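Local coordinates for VIN1 (Oscarella pearsei, PDB 6BFI), which binds actin filaments and may play a role in cell-cell adhesion, as a sponge member of the vinculin/alpha-catenin family, at residues I204-K218 against N462-T474. Numbering follows the deposited sequence.
Sequences ILISSIRVCCLVIVK and NPGNQAAKDYLRT
The ring of Y471 turns one face to S208, whose CA stands 3.8 Å above the ring plane, offset toward the rim. S207 OG lies at the ring edge, 3.4 Å from Y471 CD1. I204 O and V211 CG1 approach obliquely. Y471 is a knob in a hole formed by I204, S207, S208 and V211, between two helices of this all-helical vinculin-family protein. Their segments 204-215 and 466-474 run roughly antiparallel, crossing at -149° with axes 8.7 Å apart at closest approach. Y471 CG lies anti to the backbone N (chi1 -172°), which carries the ring across to helix 185-215. Its outer end meets S208 CB, 3.5 Å from Y471 CZ, and V234 of helix 224-249 also touches this side chain. With an alanine in place of Y471, the hole between I204 and V211 is likely to go unfilled and S208 would probably lose the ring against it. S208 OG turns back to its own helix and bonds L205 O, which also accepts from I209 N. Beyond the ring, the I204 and T474 side chains meet through their methyls, CD1 and CG2.

Toward the start of helix 466-493, L214 CD1 rests 3.6 Å from A467 CB. N465 is the N-cap: its OD1 accepts weak bonds from A467 N and A468 N, while its ND2 lies against V215 CG1. N462 ND2 also touches V215 CG1 and is bonded to S222 O. K218, poorly ordered, meets N462 from the opposite direction, its bent chain wrapped round OD1, and its NZ gives a weak hydrogen bond to N462 OD1 at 2.8 Å.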
loop_
_atom_site.group_PDB
_atom_site.type_symbol
_atom_site.label_atom_id
_atom_site.label_comp_id
_atom_site.label_asym_id
_atom_site.label_seq_id
_atom_site.Cartn_x
_atom_site.Cartn_y
_atom_site.Cartn_z
ATOM N N ILE A 204 -12.015 25.756 2.536
ATOM C CA ILE A 204 -12.069 25.902 1.085
ATOM C C ILE A 204 -13.505 26.136 0.641
ATOM O O ILE A 204 -13.777 26.975 -0.227
ATOM C CB ILE A 204 -11.460 24.668 0.395
ATOM C CG1 ILE A 204 -10.167 24.244 1.093
ATOM C CG2 ILE A 204 -11.207 24.950 -1.076
ATOM C CD1 ILE A 204 -9.138 25.337 1.209
ATOM N N LEU A 205 -14.443 25.397 1.235
ATOM C CA LEU A 205 -15.851 25.569 0.902
ATOM C C LEU A 205 -16.325 26.976 1.240
ATOM O O LEU A 205 -16.893 27.671 0.387
ATOM C CB LEU A 205 -16.694 24.527 1.635
ATOM C CG LEU A 205 -18.204 24.685 1.472
ATOM C CD1 LEU A 205 -18.578 24.712 0.001
ATOM C CD2 LEU A 205 -18.937 23.566 2.198
ATOM N N ILE A 206 -16.089 27.425 2.479
ATOM C CA ILE A 206 -16.573 28.756 2.839
ATOM C C ILE A 206 -15.898 29.826 1.987
ATOM O O ILE A 206 -16.519 30.843 1.645
ATOM C CB ILE A 206 -16.390 29.023 4.348
ATOM C CG1 ILE A 206 -14.912 29.170 4.711
ATOM C CG2 ILE A 206 -17.041 27.920 5.169
ATOM C CD1 ILE A 206 -14.677 29.681 6.116
ATOM N N SER A 207 -14.640 29.602 1.596
ATOM C CA SER A 207 -13.952 30.565 0.741
ATOM C C SER A 207 -14.605 30.643 -0.635
ATOM O O SER A 207 -14.930 31.736 -1.120
ATOM C CB SER A 207 -12.475 30.193 0.622
ATOM O OG SER A 207 -11.775 31.132 -0.171
ATOM N N SER A 208 -14.818 29.488 -1.273
ATOM C CA SER A 208 -15.465 29.467 -2.583
ATOM C C SER A 208 -16.844 30.113 -2.530
ATOM O O SER A 208 -17.225 30.863 -3.441
ATOM C CB SER A 208 -15.562 28.029 -3.094
ATOM O OG SER A 208 -16.305 27.218 -2.201
ATOM N N ILE A 209 -17.605 29.842 -1.464
ATOM C CA ILE A 209 -18.890 30.512 -1.282
ATOM C C ILE A 209 -18.698 32.022 -1.236
ATOM O O ILE A 209 -19.478 32.783 -1.825
ATOM C CB ILE A 209 -19.592 30.000 -0.012
ATOM C CG1 ILE A 209 -19.890 28.508 -0.121
ATOM C CG2 ILE A 209 -20.881 30.761 0.219
ATOM C CD1 ILE A 209 -20.416 27.918 1.160
ATOM N N ARG A 210 -17.657 32.480 -0.536
ATOM C CA ARG A 210 -17.392 33.912 -0.462
ATOM C C ARG A 210 -17.156 34.504 -1.850
ATOM O O ARG A 210 -17.707 35.564 -2.181
ATOM C CB ARG A 210 -16.200 34.172 0.457
ATOM C CG ARG A 210 -16.067 35.602 0.943
ATOM C CD ARG A 210 -15.585 35.616 2.384
ATOM N NE ARG A 210 -16.606 35.105 3.294
ATOM C CZ ARG A 210 -16.357 34.614 4.505
ATOM N NH1 ARG A 210 -15.111 34.552 4.955
ATOM N NH2 ARG A 210 -17.353 34.176 5.264
ATOM N N VAL A 211 -16.360 33.825 -2.686
ATOM C CA VAL A 211 -16.146 34.367 -4.028
ATOM C C VAL A 211 -17.446 34.358 -4.825
ATOM O O VAL A 211 -17.678 35.251 -5.648
ATOM C CB VAL A 211 -15.016 33.627 -4.782
ATOM C CG1 VAL A 211 -14.159 32.801 -3.838
ATOM C CG2 VAL A 211 -15.562 32.778 -5.931
ATOM N N CYS A 212 -18.325 33.378 -4.591
ATOM C CA CYS A 212 -19.618 33.396 -5.275
ATOM C C CYS A 212 -20.448 34.605 -4.852
ATOM O O CYS A 212 -21.048 35.288 -5.697
ATOM C CB CYS A 212 -20.378 32.098 -5.003
ATOM S SG CYS A 212 -19.639 30.624 -5.756
ATOM N N CYS A 213 -20.480 34.893 -3.547
ATOM C CA CYS A 213 -21.222 36.050 -3.059
ATOM C C CYS A 213 -20.659 37.350 -3.612
ATOM O O CYS A 213 -21.414 38.297 -3.855
ATOM C CB CYS A 213 -21.208 36.086 -1.530
ATOM S SG CYS A 213 -21.992 34.670 -0.736
ATOM N N LEU A 214 -19.343 37.421 -3.817
ATOM C CA LEU A 214 -18.788 38.640 -4.391
ATOM C C LEU A 214 -19.054 38.747 -5.888
ATOM O O LEU A 214 -19.256 39.857 -6.394
ATOM C CB LEU A 214 -17.287 38.730 -4.112
ATOM C CG LEU A 214 -16.877 38.961 -2.653
ATOM C CD1 LEU A 214 -15.522 39.653 -2.583
ATOM C CD2 LEU A 214 -17.929 39.761 -1.897
ATOM N N VAL A 215 -19.075 37.621 -6.613
ATOM C CA VAL A 215 -19.274 37.681 -8.062
ATOM C C VAL A 215 -20.740 37.680 -8.474
ATOM O O VAL A 215 -21.033 37.820 -9.672
ATOM C CB VAL A 215 -18.576 36.518 -8.798
ATOM C CG1 VAL A 215 -17.086 36.494 -8.483
ATOM C CG2 VAL A 215 -19.238 35.191 -8.461
ATOM N N ILE A 216 -21.676 37.523 -7.535
ATOM C CA ILE A 216 -23.082 37.557 -7.926
ATOM C C ILE A 216 -23.541 38.973 -8.268
ATOM O O ILE A 216 -24.554 39.143 -8.956
ATOM C CB ILE A 216 -23.963 36.937 -6.822
ATOM C CG1 ILE A 216 -25.370 36.659 -7.356
ATOM C CG2 ILE A 216 -24.025 37.846 -5.607
ATOM C CD1 ILE A 216 -25.392 35.798 -8.602
ATOM N N VAL A 217 -22.808 39.998 -7.833
ATOM C CA VAL A 217 -23.213 41.383 -8.044
ATOM C C VAL A 217 -22.547 41.935 -9.300
ATOM O O VAL A 217 -22.535 43.151 -9.529
ATOM C CB VAL A 217 -22.872 42.249 -6.815
ATOM C CG1 VAL A 217 -23.810 43.448 -6.719
ATOM C CG2 VAL A 217 -22.930 41.415 -5.546
ATOM N N LYS A 218 -21.997 41.048 -10.132
ATOM C CA LYS A 218 -21.273 41.500 -11.315
ATOM C C LYS A 218 -22.192 42.063 -12.391
ATOM O O LYS A 218 -21.711 42.771 -13.281
ATOM C CB LYS A 218 -20.432 40.360 -11.889
ATOM C CG LYS A 218 -19.241 40.000 -11.023
ATOM C CD LYS A 218 -18.427 41.236 -10.683
ATOM C CE LYS A 218 -17.771 41.105 -9.319
ATOM N NZ LYS A 218 -16.931 39.881 -9.219
ATOM N N ASN A 462 -12.690 38.869 -13.301
ATOM C CA ASN A 462 -13.063 39.658 -12.125
ATOM C C ASN A 462 -11.806 40.253 -11.506
ATOM O O ASN A 462 -11.415 39.899 -10.389
ATOM C CB ASN A 462 -13.815 38.796 -11.110
ATOM C CG ASN A 462 -15.251 38.536 -11.515
ATOM O OD1 ASN A 462 -15.982 39.459 -11.869
ATOM N ND2 ASN A 462 -15.662 37.273 -11.469
ATOM N N PRO A 463 -11.160 41.196 -12.202
ATOM C CA PRO A 463 -9.844 41.679 -11.735
ATOM C C PRO A 463 -9.858 42.263 -10.330
ATOM O O PRO A 463 -9.043 41.866 -9.488
ATOM C CB PRO A 463 -9.471 42.737 -12.786
ATOM C CG PRO A 463 -10.342 42.445 -13.966
ATOM C CD PRO A 463 -11.617 41.917 -13.400
ATOM N N GLY A 464 -10.764 43.194 -10.048
ATOM C CA GLY A 464 -10.773 43.853 -8.756
ATOM C C GLY A 464 -11.410 43.057 -7.635
ATOM O O GLY A 464 -11.984 43.636 -6.710
ATOM N N ASN A 465 -11.308 41.731 -7.695
ATOM C CA ASN A 465 -11.916 40.849 -6.705
ATOM C C ASN A 465 -10.803 40.154 -5.929
ATOM O O ASN A 465 -10.129 39.267 -6.462
ATOM C CB ASN A 465 -12.841 39.834 -7.372
ATOM C CG ASN A 465 -13.728 39.111 -6.377
ATOM O OD1 ASN A 465 -13.459 39.104 -5.176
ATOM N ND2 ASN A 465 -14.793 38.494 -6.876
ATOM N N GLN A 466 -10.626 40.549 -4.667
ATOM C CA GLN A 466 -9.571 39.956 -3.854
ATOM C C GLN A 466 -9.933 38.545 -3.408
ATOM O O GLN A 466 -9.051 37.685 -3.307
ATOM C CB GLN A 466 -9.279 40.843 -2.644
ATOM C CG GLN A 466 -8.030 40.455 -1.864
ATOM C CD GLN A 466 -6.741 40.855 -2.568
ATOM O OE1 GLN A 466 -6.760 41.348 -3.695
ATOM N NE2 GLN A 466 -5.613 40.649 -1.897
ATOM N N ALA A 467 -11.217 38.288 -3.139
ATOM C CA ALA A 467 -11.628 36.957 -2.701
ATOM C C ALA A 467 -11.328 35.906 -3.762
ATOM O O ALA A 467 -10.823 34.822 -3.447
ATOM C CB ALA A 467 -13.116 36.957 -2.351
ATOM N N ALA A 468 -11.633 36.210 -5.027
ATOM C CA ALA A 468 -11.309 35.281 -6.105
ATOM C C ALA A 468 -9.805 35.072 -6.211
ATOM O O ALA A 468 -9.343 33.961 -6.497
ATOM C CB ALA A 468 -11.875 35.793 -7.429
ATOM N N LYS A 469 -9.027 36.130 -5.975
ATOM C CA LYS A 469 -7.572 36.017 -6.011
ATOM C C LYS A 469 -7.070 35.066 -4.932
ATOM O O LYS A 469 -6.264 34.165 -5.203
ATOM C CB LYS A 469 -6.950 37.403 -5.845
ATOM C CG LYS A 469 -5.438 37.454 -5.956
ATOM C CD LYS A 469 -4.949 38.877 -5.731
ATOM C CE LYS A 469 -3.519 39.073 -6.201
ATOM N NZ LYS A 469 -3.116 40.507 -6.118
ATOM N N ASP A 470 -7.546 35.249 -3.696
ATOM C CA ASP A 470 -7.108 34.399 -2.595
ATOM C C ASP A 470 -7.560 32.959 -2.798
ATOM O O ASP A 470 -6.832 32.018 -2.457
ATOM C CB ASP A 470 -7.636 34.944 -1.268
ATOM C CG ASP A 470 -7.379 36.432 -1.104
ATOM O OD1 ASP A 470 -6.563 36.984 -1.872
ATOM O OD2 ASP A 470 -7.992 37.047 -0.206
ATOM N N TYR A 471 -8.756 32.764 -3.359
ATOM C CA TYR A 471 -9.216 31.406 -3.622
ATOM C C TYR A 471 -8.373 30.739 -4.701
ATOM O O TYR A 471 -8.014 29.561 -4.576
ATOM C CB TYR A 471 -10.692 31.405 -4.015
ATOM C CG TYR A 471 -11.271 30.012 -4.105
ATOM C CD1 TYR A 471 -11.497 29.261 -2.960
ATOM C CD2 TYR A 471 -11.582 29.444 -5.333
ATOM C CE1 TYR A 471 -12.019 27.985 -3.033
ATOM C CE2 TYR A 471 -12.107 28.170 -5.418
ATOM C CZ TYR A 471 -12.321 27.443 -4.265
ATOM O OH TYR A 471 -12.842 26.169 -4.339
ATOM N N LEU A 472 -8.042 31.477 -5.766
ATOM C CA LEU A 472 -7.160 30.936 -6.796
ATOM C C LEU A 472 -5.808 30.556 -6.213
ATOM O O LEU A 472 -5.248 29.508 -6.558
ATOM C CB LEU A 472 -6.989 31.943 -7.933
ATOM C CG LEU A 472 -5.918 31.617 -8.983
ATOM C CD1 LEU A 472 -6.194 30.277 -9.657
ATOM C CD2 LEU A 472 -5.809 32.726 -10.019
ATOM N N ARG A 473 -5.264 31.393 -5.325
ATOM C CA ARG A 473 -3.992 31.054 -4.694
ATOM C C ARG A 473 -4.120 29.800 -3.837
ATOM O O ARG A 473 -3.224 28.946 -3.833
ATOM C CB ARG A 473 -3.488 32.232 -3.861
ATOM C CG ARG A 473 -2.222 31.939 -3.074
ATOM C CD ARG A 473 -1.626 33.217 -2.513
ATOM N NE ARG A 473 -2.656 34.104 -1.980
ATOM C CZ ARG A 473 -2.413 35.296 -1.442
ATOM N NH1 ARG A 473 -1.169 35.748 -1.362
ATOM N NH2 ARG A 473 -3.414 36.035 -0.984
ATOM N N THR A 474 -5.235 29.664 -3.116
ATOM C CA THR A 474 -5.439 28.485 -2.279
ATOM C C THR A 474 -5.495 27.214 -3.122
ATOM O O THR A 474 -4.845 26.209 -2.802
ATOM C CB THR A 474 -6.719 28.641 -1.459
ATOM O OG1 THR A 474 -6.609 29.789 -0.609
ATOM C CG2 THR A 474 -6.945 27.410 -0.607
#